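Long-range contacts in porin B (Pseudomonas putida, PDB 4GEY), which probably lets glucose and related carbohydrates pass the outer membrane through a sugar-selective beta-barrel channel: residues 350-356 / 387-393; 117-121 / 165-171; 174-179 / 324-329; 409-413 / 424-428. The protein carries 2 engineered substitutions. All coordinates share one frame; numbering follows the deposited sequence.

Followed from the N terminus, the four contacts come in series, each closing its loop before the next opens, so none nests or crosses. Interaction 2 ties two loops together inside the barrel, where a glucose is bound. Interaction 3 then spans 144 residues, setting the short helix 175-178 against the start of strand 326-337. Interaction 1 pairs strands 347-357 and 388-399 across a long, partly helical connection, and interaction 4 joins the two strands of the hairpin 404-414 and 425-435. Strands 326-337, 347-357, 388-399, 404-414 and 425-435 are successive neighbours in the wall. Asn-167 of interaction 2 bonds to that wall through Glu-393 and Asn-391 of interaction 1 and Gln-411 of interaction 4.

Interaction 1. Residues 350-356 / 387-393; sequences FGVARIH and RTEYNAE. With DMU (decyl-beta-D-maltopyranoside), chain L.
Arg-354 and Tyr-390, a non-hydrogen-bonded pair, run alongside each other in the same direction. The arginine is straight from CG to NE, with CG 3.6 Å from Tyr-390 CE2; the phenol OH sits at the edge of the guanidinium, whose NH1 donates to Gln-330 OE1 on the adjoining strand. A detergent decyl chain passes over one face of the Tyr-390 ring, toward its rim, with C28 3.6 Å from Tyr-390 CD2. Side chains alternate as in the antiparallel wall of a porin: Val-352, Arg-354 and Tyr-390 face the detergent, presumably the membrane side, while Ala-353, Ile-355, Glu-389 and Asn-391 face inward. Six backbone hydrogen bonds zip the strands, two in each of the pairs Gly-351/Glu-393, Ala-353/Asn-391 and Ile-355/Glu-389. Inside, Asn-391 ND2 gives a nearly straight bond (2.9 Å, 174°) to the anti lone pair of Glu-389 OE1, and Asn-391 OD1 accepts from Asn-167 ND2. Glu-389 OE2 accepts from Phe-116 N, and the Glu-393 carboxylate takes the N-H groups of Gln-166 and Asn-167.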
# COMPACT_ATOMS: atom_id res chain seq x y z
N PHE A 350 -10.76 -11.83 -5.99
CA PHE A 350 -11.85 -10.86 -6.03
C PHE A 350 -11.91 -10.05 -4.75
O PHE A 350 -11.84 -10.60 -3.65
CB PHE A 350 -13.18 -11.55 -6.25
CG PHE A 350 -14.33 -10.62 -6.12
CD1 PHE A 350 -14.59 -9.68 -7.11
CD2 PHE A 350 -15.14 -10.65 -5.00
CE1 PHE A 350 -15.64 -8.80 -6.98
CE2 PHE A 350 -16.20 -9.78 -4.87
CZ PHE A 350 -16.45 -8.85 -5.87
N GLY A 351 -12.04 -8.73 -4.89
CA GLY A 351 -12.06 -7.84 -3.74
C GLY A 351 -13.00 -6.66 -3.90
O GLY A 351 -13.15 -6.12 -4.98
N VAL A 352 -13.62 -6.25 -2.80
CA VAL A 352 -14.49 -5.08 -2.80
C VAL A 352 -14.01 -4.19 -1.68
O VAL A 352 -13.71 -4.68 -0.59
CB VAL A 352 -15.96 -5.42 -2.49
CG1 VAL A 352 -16.89 -4.41 -3.17
CG2 VAL A 352 -16.30 -6.83 -2.91
N ALA A 353 -13.94 -2.89 -1.94
CA ALA A 353 -13.52 -1.92 -0.94
C ALA A 353 -14.48 -0.76 -0.92
O ALA A 353 -15.02 -0.37 -1.94
CB ALA A 353 -12.13 -1.43 -1.21
N ARG A 354 -14.68 -0.21 0.27
CA ARG A 354 -15.49 0.98 0.45
C ARG A 354 -14.61 2.01 1.13
O ARG A 354 -13.93 1.71 2.11
CB ARG A 354 -16.69 0.65 1.33
CG ARG A 354 -17.48 1.84 1.80
CD ARG A 354 -18.55 1.44 2.79
NE ARG A 354 -19.22 2.64 3.28
CZ ARG A 354 -18.94 3.24 4.43
NH1 ARG A 354 -18.02 2.73 5.22
NH2 ARG A 354 -19.59 4.34 4.79
N ILE A 355 -14.58 3.22 0.57
CA ILE A 355 -13.78 4.31 1.11
C ILE A 355 -14.67 5.50 1.40
O ILE A 355 -15.12 6.19 0.49
CB ILE A 355 -12.71 4.74 0.10
CG1 ILE A 355 -11.85 3.53 -0.29
CG2 ILE A 355 -11.86 5.85 0.68
CD1 ILE A 355 -11.06 3.71 -1.58
N HIS A 356 -14.92 5.75 2.68
CA HIS A 356 -15.83 6.82 3.05
C HIS A 356 -15.11 8.13 3.40
O HIS A 356 -14.09 8.13 4.09
CB HIS A 356 -16.73 6.39 4.21
CG HIS A 356 -17.67 7.45 4.67
ND1 HIS A 356 -17.44 8.20 5.81
CD2 HIS A 356 -18.83 7.90 4.15
CE1 HIS A 356 -18.43 9.06 5.96
NE2 HIS A 356 -19.29 8.90 4.97
N ARG A 387 -18.18 11.89 -1.21
CA ARG A 387 -19.00 11.06 -0.34
C ARG A 387 -18.41 9.66 -0.10
O ARG A 387 -17.79 9.43 0.93
CB ARG A 387 -20.45 11.01 -0.86
CG ARG A 387 -20.88 12.31 -1.56
CD ARG A 387 -22.30 12.26 -2.12
NE ARG A 387 -23.27 12.85 -1.21
CZ ARG A 387 -23.97 13.95 -1.46
NH1 ARG A 387 -23.81 14.60 -2.61
NH2 ARG A 387 -24.82 14.41 -0.56
N THR A 388 -18.58 8.73 -1.02
CA THR A 388 -18.08 7.37 -0.81
C THR A 388 -17.68 6.73 -2.13
O THR A 388 -18.46 6.71 -3.07
CB THR A 388 -19.14 6.47 -0.14
OG1 THR A 388 -19.71 7.14 0.99
CG2 THR A 388 -18.51 5.16 0.31
N GLU A 389 -16.45 6.22 -2.17
CA GLU A 389 -15.89 5.60 -3.36
C GLU A 389 -15.84 4.10 -3.12
O GLU A 389 -15.46 3.66 -2.02
CB GLU A 389 -14.49 6.13 -3.62
CG GLU A 389 -13.71 5.42 -4.72
CD GLU A 389 -12.27 5.95 -4.88
OE1 GLU A 389 -11.35 5.13 -5.05
OE2 GLU A 389 -12.06 7.18 -4.85
N TYR A 390 -16.23 3.33 -4.12
CA TYR A 390 -16.12 1.88 -4.04
C TYR A 390 -15.15 1.38 -5.10
O TYR A 390 -15.08 1.94 -6.20
CB TYR A 390 -17.48 1.20 -4.19
CG TYR A 390 -18.42 1.47 -3.03
CD1 TYR A 390 -19.09 2.68 -2.92
CD2 TYR A 390 -18.65 0.50 -2.05
CE1 TYR A 390 -19.95 2.93 -1.86
CE2 TYR A 390 -19.51 0.74 -1.00
CZ TYR A 390 -20.15 1.96 -0.91
OH TYR A 390 -21.00 2.23 0.13
N ASN A 391 -14.40 0.33 -4.77
CA ASN A 391 -13.51 -0.30 -5.75
C ASN A 391 -13.75 -1.78 -5.73
O ASN A 391 -14.02 -2.36 -4.68
CB ASN A 391 -12.04 -0.05 -5.41
CG ASN A 391 -11.60 1.38 -5.70
OD1 ASN A 391 -10.84 1.64 -6.65
ND2 ASN A 391 -12.04 2.31 -4.86
N ALA A 392 -13.63 -2.41 -6.91
CA ALA A 392 -13.66 -3.86 -6.98
C ALA A 392 -12.71 -4.37 -8.06
O ALA A 392 -12.57 -3.77 -9.13
CB ALA A 392 -15.07 -4.37 -7.22
N GLU A 393 -12.04 -5.48 -7.76
CA GLU A 393 -11.18 -6.12 -8.74
C GLU A 393 -11.44 -7.63 -8.81
O GLU A 393 -11.63 -8.30 -7.80
CB GLU A 393 -9.71 -5.84 -8.41
CG GLU A 393 -8.68 -6.45 -9.39
CD GLU A 393 -7.24 -6.03 -9.08
OE1 GLU A 393 -7.04 -4.99 -8.39
OE2 GLU A 393 -6.29 -6.73 -9.51
C1 DMU L . -23.82 5.98 -2.59
C2 DMU L . -23.91 7.36 -2.17
C3 DMU L . -25.16 8.14 -2.34
C4 DMU L . -26.43 7.28 -2.51
O5 DMU L . -26.09 6.11 -3.46
C6 DMU L . -25.05 5.27 -2.92
O7 DMU L . -25.38 9.00 -1.19
O16 DMU L . -24.84 4.16 -3.81
C18 DMU L . -24.86 2.84 -3.28
C19 DMU L . -24.26 1.70 -4.14
C22 DMU L . -22.91 1.02 -3.72
C25 DMU L . -22.39 -0.08 -4.65
C28 DMU L . -20.97 -0.59 -4.53
C31 DMU L . -20.37 -1.24 -5.76
C34 DMU L . -19.09 -2.04 -5.65
C37 DMU L . -18.11 -2.00 -6.78
O49 DMU L . -23.12 5.26 -1.49
O55 DMU L . -22.74 8.07 -2.72
C57 DMU L . -27.51 7.96 -2.97
O61 DMU L . -28.37 7.28 -3.82
C5 DMU L . -26.55 10.99 -0.52
C7 DMU L . -27.78 11.41 -1.10
C8 DMU L . -27.62 12.22 -2.31
C9 DMU L . -26.86 11.45 -3.43
O1 DMU L . -25.75 10.58 -2.83
C10 DMU L . -25.55 10.38 -1.41
O2 DMU L . -28.87 12.58 -2.82
O3 DMU L . -26.84 10.09 0.60
O4 DMU L . -28.49 12.21 -0.09
C11 DMU L . -26.31 12.28 -4.30
O6 DMU L . -25.61 11.74 -5.36

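Interaction 2. Residues 117-121 / 165-171; sequences SSVQE and FQNLAFC. With BGC (beta-D-glucopyranose), chain B.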
# COMPACT_ATOMS: atom_id res chain seq x y z
N SER A 117 -8.46 5.62 -4.21
CA SER A 117 -7.70 4.47 -4.68
C SER A 117 -7.15 4.76 -6.07
O SER A 117 -7.25 5.88 -6.58
CB SER A 117 -8.58 3.21 -4.70
OG SER A 117 -7.81 2.05 -4.98
N SER A 118 -6.55 3.75 -6.69
CA SER A 118 -5.82 3.92 -7.93
C SER A 118 -5.84 2.60 -8.68
O SER A 118 -5.70 1.53 -8.08
CB SER A 118 -4.37 4.32 -7.64
OG SER A 118 -3.54 4.05 -8.75
N VAL A 119 -6.02 2.67 -9.99
CA VAL A 119 -6.16 1.46 -10.79
C VAL A 119 -4.80 0.91 -11.21
O VAL A 119 -4.72 -0.10 -11.90
CB VAL A 119 -7.03 1.69 -12.03
CG1 VAL A 119 -8.39 2.15 -11.59
CG2 VAL A 119 -6.40 2.73 -12.95
N GLN A 120 -3.74 1.58 -10.78
CA GLN A 120 -2.40 1.10 -11.03
C GLN A 120 -1.56 1.32 -9.78
O GLN A 120 -0.81 2.30 -9.70
CB GLN A 120 -1.77 1.83 -12.23
CG GLN A 120 -2.38 1.47 -13.56
CD GLN A 120 -2.10 2.53 -14.64
OE1 GLN A 120 -2.91 3.44 -14.85
NE2 GLN A 120 -0.97 2.39 -15.33
N GLU A 121 -1.68 0.40 -8.82
CA GLU A 121 -1.03 0.55 -7.51
C GLU A 121 0.45 0.89 -7.62
O GLU A 121 0.99 1.57 -6.78
CB GLU A 121 -1.18 -0.72 -6.64
CG GLU A 121 -0.48 -1.99 -7.18
CD GLU A 121 0.99 -2.10 -6.81
OE1 GLU A 121 1.70 -2.99 -7.33
OE2 GLU A 121 1.46 -1.31 -5.95
N PHE A 165 -3.14 -7.81 -6.16
CA PHE A 165 -4.16 -7.06 -6.90
C PHE A 165 -3.51 -5.86 -7.60
O PHE A 165 -2.40 -5.47 -7.25
CB PHE A 165 -5.28 -6.57 -5.96
CG PHE A 165 -6.24 -7.65 -5.52
CD1 PHE A 165 -5.95 -8.45 -4.42
CD2 PHE A 165 -7.44 -7.85 -6.20
CE1 PHE A 165 -6.83 -9.44 -4.01
CE2 PHE A 165 -8.33 -8.85 -5.80
CZ PHE A 165 -8.03 -9.64 -4.71
N GLN A 166 -4.16 -5.30 -8.61
CA GLN A 166 -3.61 -4.13 -9.27
C GLN A 166 -4.13 -2.86 -8.60
O GLN A 166 -3.43 -1.84 -8.52
CB GLN A 166 -3.95 -4.12 -10.75
CG GLN A 166 -3.32 -2.96 -11.51
CD GLN A 166 -3.25 -3.20 -13.01
OE1 GLN A 166 -2.82 -4.27 -13.47
NE2 GLN A 166 -3.67 -2.21 -13.78
N ASN A 167 -5.37 -2.93 -8.12
CA ASN A 167 -6.03 -1.81 -7.49
C ASN A 167 -5.46 -1.53 -6.09
O ASN A 167 -5.34 -2.44 -5.27
CB ASN A 167 -7.52 -2.08 -7.42
CG ASN A 167 -8.31 -0.86 -7.03
OD1 ASN A 167 -8.31 -0.44 -5.88
ND2 ASN A 167 -9.02 -0.30 -8.00
N LEU A 168 -5.13 -0.27 -5.82
CA LEU A 168 -4.48 0.14 -4.58
C LEU A 168 -5.22 -0.34 -3.35
O LEU A 168 -4.59 -0.73 -2.38
CB LEU A 168 -4.34 1.66 -4.50
CG LEU A 168 -2.98 2.26 -4.13
CD1 LEU A 168 -3.17 3.65 -3.57
CD2 LEU A 168 -2.20 1.38 -3.18
N ALA A 169 -6.55 -0.31 -3.40
CA ALA A 169 -7.37 -0.69 -2.26
C ALA A 169 -7.10 -2.12 -1.78
O ALA A 169 -7.48 -2.47 -0.65
CB ALA A 169 -8.84 -0.55 -2.62
N PHE A 170 -6.49 -2.94 -2.63
CA PHE A 170 -6.24 -4.35 -2.28
C PHE A 170 -4.75 -4.68 -2.28
O PHE A 170 -4.36 -5.84 -2.41
CB PHE A 170 -6.98 -5.30 -3.23
CG PHE A 170 -8.40 -4.93 -3.45
CD1 PHE A 170 -9.33 -5.09 -2.44
CD2 PHE A 170 -8.81 -4.39 -4.65
CE1 PHE A 170 -10.65 -4.72 -2.64
CE2 PHE A 170 -10.12 -4.03 -4.85
CZ PHE A 170 -11.04 -4.19 -3.84
N CYS A 171 -3.93 -3.65 -2.13
CA CYS A 171 -2.49 -3.84 -2.19
C CYS A 171 -1.78 -3.00 -1.14
O CYS A 171 -1.90 -1.77 -1.13
CB CYS A 171 -1.97 -3.49 -3.59
SG CYS A 171 -0.22 -2.99 -3.59
C2 BGC B . 2.11 3.61 -4.86
C3 BGC B . 2.09 2.41 -4.15
C4 BGC B . 2.65 2.55 -2.81
C5 BGC B . 1.98 3.67 -1.97
C6 BGC B . 2.62 3.99 -0.81
C1 BGC B . 1.35 4.65 -4.20
O1 BGC B . 1.44 5.80 -4.96
O2 BGC B . 1.56 3.38 -6.20
O3 BGC B . 2.82 1.40 -4.92
O4 BGC B . 2.57 1.31 -2.16
O5 BGC B . 1.90 4.89 -2.88
O6 BGC B . 3.75 4.80 -0.86
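With Ser-117 OG swung opposite its own backbone N (chi1 -172°) and the Asn-167 amide turned likewise (chi1 -169°), the hydroxyl reaches over the amide and donates to Asn-167 OD1 at 2.7 Å. It arrives from above the carbonyl plane. The same OD1 accepts from Ala-169 N at 3.0 Å, an Asx turn, so two donors grip one oxygen and hold the amide, while Asn-167 ND2 turns to Gln-411 of the barrel wall. Gln-166 stretches out beyond CG and lays its NE2 against Val-119 O (3.0 Å), the acceptor lying in the amide plane; NE2 also bonds Val-52 O on strand 42-57. The backbones are stitched together by Leu-168 N to Ser-118 O and Glu-121 N to Gln-166 O, both 2.9 Å. An ST turn, Gln-120 N to Ser-118 OG, shapes the other loop, and Ser-118 OG is also hydrogen-bonded to Asn-102. Glu-121 bends at chi2 and brings OE2 3.3 Å from Cys-171 SG, which is disulfide-bonded to Cys-163, while Glu-121 OE1 forms a salt bridge with Lys-431. The Glu-121 carbonyl faces the bound glucose and appears to accept from its O3, though the sugar sits too close there for the detail to be trusted. Two loops folded into a porin barrel thus meet at a glucose site that Arg-98, Trp-123 and Arg-125 complete.

Interaction 3. Residues 174-179 / 324-329; sequences QVGNWV and NVVDNY
Trp-178, at the end of the short helix 175-178, sits across from the start of strand 326-337, with its CA 5.8 Å from that of Val-326. The helix is held within a porin barrel and packed on its wall, and it illustrates how one large side chain can join such elements. The indole places NE1 over the centre of the Tyr-329 ring, 3.2 Å from Tyr-329 CG, with the five-membered ring and the phenol ring inclined at 49°. Trp-178 CB rests 3.7 Å from Val-326 CB, and Asn-177 CB covers one face of the indole. On the phenol side, Gln-174 CB approaches Tyr-329 CE1 at 3.5 Å; the chain of Gln-174 bends at chi2 (-52°), which brings OE1 back to accept from Asn-177 ND2, while its NE2 donates to Gly-172 O. The Tyr-329 hydroxyl itself is bonded to Ala-169 O. A leucine in place of Tyr-329 would probably leave Trp-178 NE1 without the ring beneath it and Ala-169 O short of one donor. Farther along, Asn-324 ND2 serves both segments: it meets Val-326 O in the carbonyl plane, on a lone pair, at 2.7 Å, and Trp-178 O from above the carbonyl plane at 3.1 Å. A water completes the link, donating to Trp-178 O at 2.7 Å and accepting from Val-326 N.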
# COMPACT_ATOMS: atom_id res chain seq x y z
N GLN A 174 -3.10 -0.34 3.99
CA GLN A 174 -4.22 0.53 3.67
C GLN A 174 -4.17 1.85 4.45
O GLN A 174 -4.53 2.91 3.92
CB GLN A 174 -5.53 -0.21 3.85
CG GLN A 174 -5.61 -1.42 2.94
CD GLN A 174 -5.32 -1.06 1.48
OE1 GLN A 174 -5.99 -0.21 0.90
NE2 GLN A 174 -4.31 -1.68 0.90
N VAL A 175 -3.68 1.78 5.68
CA VAL A 175 -3.45 2.98 6.47
C VAL A 175 -2.54 3.92 5.67
O VAL A 175 -2.72 5.13 5.66
CB VAL A 175 -2.86 2.65 7.87
CG1 VAL A 175 -2.51 3.90 8.64
CG2 VAL A 175 -3.86 1.81 8.66
N GLY A 176 -1.58 3.33 4.95
CA GLY A 176 -0.73 4.10 4.06
C GLY A 176 -1.45 4.77 2.90
O GLY A 176 -0.94 5.72 2.32
N ASN A 177 -2.63 4.28 2.55
CA ASN A 177 -3.36 4.89 1.47
C ASN A 177 -4.23 6.05 1.94
O ASN A 177 -4.24 7.12 1.34
CB ASN A 177 -4.19 3.83 0.75
CG ASN A 177 -3.31 2.82 0.03
OD1 ASN A 177 -2.21 3.15 -0.43
ND2 ASN A 177 -3.78 1.58 -0.05
N TRP A 178 -4.92 5.85 3.05
CA TRP A 178 -5.93 6.81 3.49
C TRP A 178 -5.40 7.87 4.45
O TRP A 178 -6.08 8.87 4.72
CB TRP A 178 -7.13 6.04 4.06
CG TRP A 178 -7.39 4.79 3.27
CD1 TRP A 178 -7.62 3.53 3.75
CD2 TRP A 178 -7.41 4.67 1.84
NE1 TRP A 178 -7.80 2.65 2.71
CE2 TRP A 178 -7.68 3.32 1.53
CE3 TRP A 178 -7.25 5.58 0.78
CZ2 TRP A 178 -7.77 2.87 0.23
CZ3 TRP A 178 -7.33 5.12 -0.50
CH2 TRP A 178 -7.59 3.79 -0.77
N VAL A 179 -4.20 7.66 4.97
CA VAL A 179 -3.50 8.71 5.70
C VAL A 179 -2.09 8.80 5.09
O VAL A 179 -1.09 9.07 5.75
CB VAL A 179 -3.65 8.55 7.28
CG1 VAL A 179 -3.44 7.14 7.72
CG2 VAL A 179 -2.78 9.54 8.07
N ASN A 324 -8.56 13.96 9.17
CA ASN A 324 -8.39 13.01 8.09
C ASN A 324 -9.52 13.04 7.06
O ASN A 324 -10.69 12.97 7.42
CB ASN A 324 -8.29 11.61 8.68
CG ASN A 324 -7.29 10.74 7.95
OD1 ASN A 324 -6.08 10.95 8.06
ND2 ASN A 324 -7.80 9.77 7.19
N VAL A 325 -9.17 13.12 5.77
CA VAL A 325 -10.17 13.22 4.71
C VAL A 325 -10.99 11.94 4.60
O VAL A 325 -12.23 11.97 4.60
CB VAL A 325 -9.54 13.51 3.33
CG1 VAL A 325 -10.61 13.51 2.27
CG2 VAL A 325 -8.81 14.84 3.32
N VAL A 326 -10.29 10.80 4.50
CA VAL A 326 -10.93 9.50 4.63
C VAL A 326 -11.30 9.22 6.09
O VAL A 326 -10.45 9.19 6.97
CB VAL A 326 -10.04 8.39 4.15
CG1 VAL A 326 -10.73 7.04 4.37
CG2 VAL A 326 -9.68 8.61 2.69
N ASP A 327 -12.59 9.05 6.31
CA ASP A 327 -13.20 8.88 7.62
C ASP A 327 -12.87 7.47 8.14
O ASP A 327 -12.36 7.29 9.25
CB ASP A 327 -14.71 9.01 7.43
CG ASP A 327 -15.45 9.23 8.71
OD1 ASP A 327 -15.11 8.59 9.72
OD2 ASP A 327 -16.40 10.04 8.69
N ASN A 328 -13.21 6.49 7.31
CA ASN A 328 -13.11 5.08 7.63
C ASN A 328 -13.08 4.31 6.32
O ASN A 328 -13.48 4.84 5.29
CB ASN A 328 -14.30 4.64 8.50
CG ASN A 328 -15.65 4.70 7.76
OD1 ASN A 328 -15.87 3.96 6.80
ND2 ASN A 328 -16.56 5.55 8.23
N TYR A 329 -12.60 3.07 6.33
CA TYR A 329 -12.53 2.27 5.12
C TYR A 329 -12.70 0.78 5.41
O TYR A 329 -12.28 0.30 6.45
CB TYR A 329 -11.20 2.53 4.41
CG TYR A 329 -10.55 1.35 3.73
CD1 TYR A 329 -9.69 0.50 4.42
CD2 TYR A 329 -10.74 1.11 2.37
CE1 TYR A 329 -9.06 -0.56 3.78
CE2 TYR A 329 -10.11 0.05 1.72
CZ TYR A 329 -9.28 -0.78 2.43
OH TYR A 329 -8.67 -1.85 1.80
O HOH W 1 -7.40 11.13 4.27

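Interaction 4. Residues 409-413 / 424-428; sequences NLQYI and NALVA. With C8E ((hydroxyethyloxy)tri(ethyloxy)octane), chain F; C8E ((hydroxyethyloxy)tri(ethyloxy)octane), chain D; DMU (decyl-beta-D-maltopyranoside), chain K.
The Tyr-412 ring has a polyether detergent over one face and Leu-426 CD1 at its edge, 3.8 Å from Tyr-412 CD1. A chi1 of -162° turns the phenol away from its own backbone N and along the strand to Asn-424, whose ND2 donates to Tyr-412 OH at 2.8 Å. The amide stands almost perpendicular to the ring (89°), and the hydroxyl lies in the amide plane. Asn-424 also grips the maltoside: ND2 donates to its O16 at 3.1 Å, and OD1 accepts from its O49 at 2.7 Å. A valine at Tyr-412 would probably deprive Asn-424 ND2 of its hydroxyl acceptor and open a gap beside Leu-426. On the detergent-facing side of the sheet Leu-410 CD2 touches Leu-426 CD1 at 3.8 Å, and a second polyether lies against Leu-410 CD1. Facing inward, Ile-413 CD1 packs on Val-427 CG2 at 4.3 Å, while Gln-411 NE2 donates to Asn-409 OD1 and its OE1 accepts from Asn-167 in an internal loop. Paired backbone bonds at Gln-411/Val-427 and Ile-413/Ala-425 complete an antiparallel hairpin of the porin barrel, and a tyrosine among detergent tails and a sugar head group is consistent with the aromatic girdles of outer-membrane barrels.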
# COMPACT_ATOMS: atom_id res chain seq x y z
N ASN A 409 -6.70 -8.41 -15.10
CA ASN A 409 -7.72 -8.10 -14.12
C ASN A 409 -8.78 -7.17 -14.67
O ASN A 409 -8.58 -6.50 -15.69
CB ASN A 409 -7.09 -7.51 -12.86
CG ASN A 409 -6.25 -6.29 -13.15
OD1 ASN A 409 -6.70 -5.16 -12.95
ND2 ASN A 409 -5.03 -6.51 -13.61
N LEU A 410 -9.91 -7.14 -13.98
CA LEU A 410 -11.02 -6.27 -14.31
C LEU A 410 -11.33 -5.46 -13.07
O LEU A 410 -11.53 -6.01 -11.99
CB LEU A 410 -12.25 -7.11 -14.67
CG LEU A 410 -12.81 -7.10 -16.09
CD1 LEU A 410 -12.94 -8.52 -16.59
CD2 LEU A 410 -14.18 -6.45 -16.08
N GLN A 411 -11.36 -4.14 -13.22
CA GLN A 411 -11.61 -3.26 -12.09
C GLN A 411 -12.87 -2.44 -12.30
O GLN A 411 -13.13 -1.99 -13.41
CB GLN A 411 -10.43 -2.31 -11.90
CG GLN A 411 -9.21 -2.99 -11.35
CD GLN A 411 -8.07 -2.04 -11.22
OE1 GLN A 411 -8.13 -1.10 -10.44
NE2 GLN A 411 -7.00 -2.28 -11.97
N TYR A 412 -13.62 -2.25 -11.22
CA TYR A 412 -14.86 -1.48 -11.26
C TYR A 412 -14.86 -0.45 -10.16
O TYR A 412 -14.59 -0.77 -9.00
CB TYR A 412 -16.07 -2.39 -11.08
CG TYR A 412 -17.38 -1.77 -11.54
CD1 TYR A 412 -17.62 -1.52 -12.89
CD2 TYR A 412 -18.39 -1.46 -10.63
CE1 TYR A 412 -18.82 -0.97 -13.31
CE2 TYR A 412 -19.59 -0.90 -11.05
CZ TYR A 412 -19.80 -0.66 -12.39
OH TYR A 412 -20.99 -0.10 -12.81
N ILE A 413 -15.18 0.79 -10.51
CA ILE A 413 -15.11 1.90 -9.56
C ILE A 413 -16.40 2.71 -9.51
O ILE A 413 -16.80 3.34 -10.49
CB ILE A 413 -13.95 2.84 -9.92
CG1 ILE A 413 -12.69 2.03 -10.17
CG2 ILE A 413 -13.70 3.83 -8.81
CD1 ILE A 413 -11.74 2.74 -11.03
N ASN A 424 -19.78 5.40 -13.09
CA ASN A 424 -19.01 4.20 -12.74
C ASN A 424 -17.99 3.92 -13.82
O ASN A 424 -18.28 4.08 -15.00
CB ASN A 424 -19.93 2.98 -12.59
CG ASN A 424 -20.93 3.14 -11.46
OD1 ASN A 424 -20.98 4.18 -10.79
ND2 ASN A 424 -21.73 2.11 -11.24
N ALA A 425 -16.79 3.52 -13.42
CA ALA A 425 -15.73 3.23 -14.38
C ALA A 425 -15.47 1.73 -14.49
O ALA A 425 -15.37 1.03 -13.47
CB ALA A 425 -14.46 3.96 -13.99
N LEU A 426 -15.35 1.23 -15.72
CA LEU A 426 -14.90 -0.14 -15.96
C LEU A 426 -13.50 -0.07 -16.55
O LEU A 426 -13.29 0.53 -17.60
CB LEU A 426 -15.83 -0.87 -16.92
CG LEU A 426 -15.57 -2.37 -17.10
CD1 LEU A 426 -15.83 -3.08 -15.82
CD2 LEU A 426 -16.46 -2.93 -18.19
N VAL A 427 -12.54 -0.68 -15.86
CA VAL A 427 -11.15 -0.60 -16.27
C VAL A 427 -10.58 -2.00 -16.52
O VAL A 427 -10.84 -2.94 -15.76
CB VAL A 427 -10.31 0.15 -15.22
CG1 VAL A 427 -8.82 0.11 -15.56
CG2 VAL A 427 -10.80 1.60 -15.07
N ALA A 428 -9.82 -2.12 -17.60
CA ALA A 428 -9.08 -3.34 -17.89
C ALA A 428 -7.64 -3.17 -17.46
O ALA A 428 -6.99 -2.17 -17.79
CB ALA A 428 -9.15 -3.64 -19.37
C7 C8E F . -14.90 -6.33 -10.70
C8 C8E F . -15.32 -6.20 -12.16
O9 C8E F . -16.72 -6.34 -12.23
C10 C8E F . -17.34 -5.47 -13.16
C11 C8E F . -18.85 -5.65 -13.09
O12 C8E F . -19.49 -4.69 -13.91
C13 C8E F . -20.75 -4.32 -13.37
C14 C8E F . -21.61 -3.55 -14.37
O15 C8E F . -22.96 -3.77 -14.03
C16 C8E F . -23.56 -2.69 -13.34
C17 C8E F . -23.77 -1.50 -14.26
O18 C8E F . -24.82 -1.79 -15.16
C19 C8E F . -26.05 -1.24 -14.74
C20 C8E F . -26.98 -1.20 -15.95
O21 C8E F . -26.47 -2.05 -16.96
C1 C8E D . -6.66 -7.85 -19.53
C2 C8E D . -8.11 -7.43 -19.32
C3 C8E D . -9.04 -8.64 -19.42
C4 C8E D . -9.81 -8.81 -18.11
C5 C8E D . -9.30 -10.00 -17.28
C6 C8E D . -10.41 -10.96 -16.85
C7 C8E D . -10.14 -11.58 -15.49
C8 C8E D . -11.42 -12.17 -14.90
O9 C8E D . -11.51 -13.58 -15.10
C10 C8E D . -11.60 -14.33 -13.89
C11 C8E D . -12.46 -15.60 -14.07
O12 C8E D . -12.02 -16.43 -15.13
C13 C8E D . -12.19 -17.82 -14.85
C14 C8E D . -11.23 -18.71 -15.66
O15 C8E D . -11.78 -20.01 -15.87
C16 C8E D . -10.92 -21.06 -15.45
C17 C8E D . -10.51 -21.97 -16.61
O18 C8E D . -9.65 -23.01 -16.15
C19 C8E D . -10.15 -24.32 -16.29
C20 C8E D . -8.98 -25.29 -16.45
O21 C8E D . -9.27 -26.33 -17.35
C1 DMU K . -24.47 4.06 -9.58
C2 DMU K . -25.27 5.19 -9.22
C3 DMU K . -26.66 5.13 -9.71
C4 DMU K . -27.36 3.78 -9.42
O5 DMU K . -26.35 2.60 -9.48
C6 DMU K . -25.00 2.84 -9.02
O7 DMU K . -27.47 6.14 -9.08
O16 DMU K . -24.19 1.71 -9.38
C18 DMU K . -24.41 0.45 -8.75
C19 DMU K . -23.91 -0.83 -9.46
C22 DMU K . -23.45 -2.05 -8.59
C25 DMU K . -22.80 -3.25 -9.30
C28 DMU K . -21.72 -4.03 -8.56
C31 DMU K . -20.91 -5.10 -9.29
C34 DMU K . -19.81 -5.83 -8.56
O49 DMU K . -23.09 4.30 -9.12
O55 DMU K . -24.58 6.42 -9.64
C57 DMU K . -28.39 3.56 -10.27
O61 DMU K . -29.35 2.65 -9.83
C5 DMU K . -28.85 8.03 -9.25
C7 DMU K . -30.16 7.55 -9.50
C8 DMU K . -30.52 7.61 -10.93
C9 DMU K . -29.58 6.75 -11.84
O1 DMU K . -28.18 6.63 -11.20
C10 DMU K . -27.83 7.21 -9.90
O2 DMU K . -31.84 7.20 -11.10
O3 DMU K . -28.58 8.11 -7.80
O4 DMU K . -31.08 8.35 -8.72
C11 DMU K . -29.43 7.26 -13.06
O6 DMU K . -30.57 7.56 -13.76